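Local coordinates for malate dehydrogenase (Aeropyrum pernix, PDB 2D4A), which catalyses the reversible oxidation of malate to oxaloacetate, using either NAD or NADP as coenzyme, at residues V71-G76 and V112-N117. Sequence-based numbering, arbitrary orientation.
Sequences VLVTAG and VVITTN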
loop_
_atom_site.group_PDB
_atom_site.type_symbol
_atom_site.label_atom_id
_atom_site.label_comp_id
_atom_site.label_asym_id
_atom_site.label_seq_id
_atom_site.Cartn_x
_atom_site.Cartn_y
_atom_site.Cartn_z
ATOM N N VAL B 71 -14.247 17.973 3.135
ATOM C CA VAL B 71 -13.738 18.888 4.148
ATOM C C VAL B 71 -13.782 18.145 5.477
ATOM O O VAL B 71 -14.860 17.829 5.974
ATOM C CB VAL B 71 -14.604 20.154 4.259
ATOM C CG1 VAL B 71 -14.161 20.970 5.466
ATOM C CG2 VAL B 71 -14.483 20.985 2.990
ATOM N N LEU B 72 -12.615 17.860 6.041
ATOM C CA LEU B 72 -12.538 17.146 7.308
ATOM C C LEU B 72 -12.416 18.136 8.468
ATOM O O LEU B 72 -11.438 18.874 8.563
ATOM C CB LEU B 72 -11.340 16.187 7.300
ATOM C CG LEU B 72 -11.254 15.140 6.172
ATOM C CD1 LEU B 72 -10.009 14.294 6.366
ATOM C CD2 LEU B 72 -12.489 14.258 6.156
ATOM N N VAL B 73 -13.421 18.149 9.342
ATOM C CA VAL B 73 -13.450 19.040 10.497
ATOM C C VAL B 73 -12.945 18.329 11.755
ATOM O O VAL B 73 -13.512 17.327 12.211
ATOM C CB VAL B 73 -14.875 19.585 10.718
ATOM C CG1 VAL B 73 -14.928 20.453 11.965
ATOM C CG2 VAL B 73 -15.307 20.389 9.497
ATOM N N THR B 74 -11.868 18.884 12.307
ATOM C CA THR B 74 -11.186 18.355 13.486
ATOM C C THR B 74 -10.756 19.513 14.384
ATOM O O THR B 74 -10.101 19.317 15.405
ATOM C CB THR B 74 -9.928 17.616 13.053
ATOM O OG1 THR B 74 -8.998 18.566 12.522
ATOM C CG2 THR B 74 -10.248 16.611 11.945
ATOM N N ALA B 75 -11.154 20.715 13.990
ATOM C CA ALA B 75 -10.801 21.938 14.687
ATOM C C ALA B 75 -11.170 22.086 16.156
ATOM O O ALA B 75 -10.696 23.015 16.808
ATOM C CB ALA B 75 -11.344 23.125 13.920
ATOM N N GLY B 76 -11.903 21.202 16.709
ATOM C CA GLY B 76 -12.327 21.526 18.045
ATOM C C GLY B 76 -11.174 21.616 19.051
ATOM O O GLY B 76 -10.035 21.865 18.673
ATOM N N VAL B 112 -18.831 17.207 4.427
ATOM C CA VAL B 112 -18.072 17.483 5.637
ATOM C C VAL B 112 -18.141 16.337 6.621
ATOM O O VAL B 112 -19.143 15.630 6.718
ATOM C CB VAL B 112 -18.522 18.801 6.313
ATOM C CG1 VAL B 112 -18.340 19.895 5.331
ATOM C CG2 VAL B 112 -19.976 18.758 6.755
ATOM N N VAL B 113 -17.001 16.086 7.281
ATOM C CA VAL B 113 -16.987 14.961 8.254
ATOM C C VAL B 113 -16.460 15.547 9.572
ATOM O O VAL B 113 -15.397 16.192 9.535
ATOM C CB VAL B 113 -16.139 13.786 7.791
ATOM C CG1 VAL B 113 -16.128 12.633 8.807
ATOM C CG2 VAL B 113 -16.601 13.205 6.450
ATOM N N ILE B 114 -17.151 15.473 10.612
ATOM C CA ILE B 114 -16.699 16.058 11.877
ATOM C C ILE B 114 -16.138 14.983 12.805
ATOM O O ILE B 114 -16.634 13.859 12.815
ATOM C CB ILE B 114 -17.871 16.729 12.627
ATOM C CG1 ILE B 114 -18.788 17.456 11.632
ATOM C CG2 ILE B 114 -17.339 17.676 13.693
ATOM C CD1 ILE B 114 -18.133 18.602 10.912
ATOM N N THR B 115 -15.099 15.324 13.567
ATOM C CA THR B 115 -14.522 14.395 14.549
ATOM C C THR B 115 -14.730 15.008 15.937
ATOM O O THR B 115 -14.817 14.301 16.934
ATOM C CB THR B 115 -12.986 14.158 14.390
ATOM O OG1 THR B 115 -12.299 15.400 14.538
ATOM C CG2 THR B 115 -12.644 13.544 13.046
ATOM N N THR B 116 -14.816 16.334 15.978
ATOM C CA THR B 116 -14.997 17.075 17.214
ATOM C C THR B 116 -16.063 16.481 18.130
ATOM O O THR B 116 -17.146 16.104 17.674
ATOM C CB THR B 116 -15.356 18.550 16.932
ATOM O OG1 THR B 116 -14.546 19.046 15.860
ATOM C CG2 THR B 116 -15.110 19.404 18.171
ATOM N N ASN B 117 -15.751 16.413 19.427
ATOM C CA ASN B 117 -16.662 15.859 20.437
ATOM C C ASN B 117 -17.275 16.923 21.346
ATOM O O ASN B 117 -16.642 17.933 21.643
ATOM C CB ASN B 117 -15.928 14.823 21.289
ATOM C CG ASN B 117 -15.838 13.479 20.615
ATOM O OD1 ASN B 117 -16.847 12.916 20.208
ATOM N ND2 ASN B 117 -14.632 12.949 20.502
#
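Strands 71-73 and 112-114 run side by side as parallel neighbours in the Rossmann-type sheet of the coenzyme domain. Val113 makes two backbone hydrogen bonds: its N donates to Val71 O (3.1 Å) and its O accepts from Val73 N (2.8 Å). Val73 O continues the ladder to Thr115 N, 2.9 Å away. On one face, Val73 lies alongside Ile114, whose chi1 of -39° sets CG1 anti to the carbonyl carbon and chi2 of -64° brings CD1 across, 3.4 Å from Val73 CB. Beta-branched residues suit extended strands, and CD1 fills in beside Val73's branches. An alanine at Val73 would remove both methyls and would probably loosen the packing around Ile114 CD1. On the other face, Leu72 CD2 meets Val113 CB at 4.0 Å. Thr74 and Thr115 point the same way, each OG1 between backbone N and carbonyl carbon; threonine suits position 74, its methyl CG2 3.5 Å from Thr115 OG1, its hydroxyl hydrogen-bonded to Leu5 O. Thr116 CG2 lies 3.5 Å from Gly76 CA, where a beta carbon would clash. Thr115, Thr116 and Asn117 probably line the NADP site, Asn117 probably contacting substrate too. Helix 86-106, the beta-alpha-beta crossover, covers Val71 and Thr116; helix 223-237 packs on Leu72 and Val113; strand 2-5 flanks 71-73.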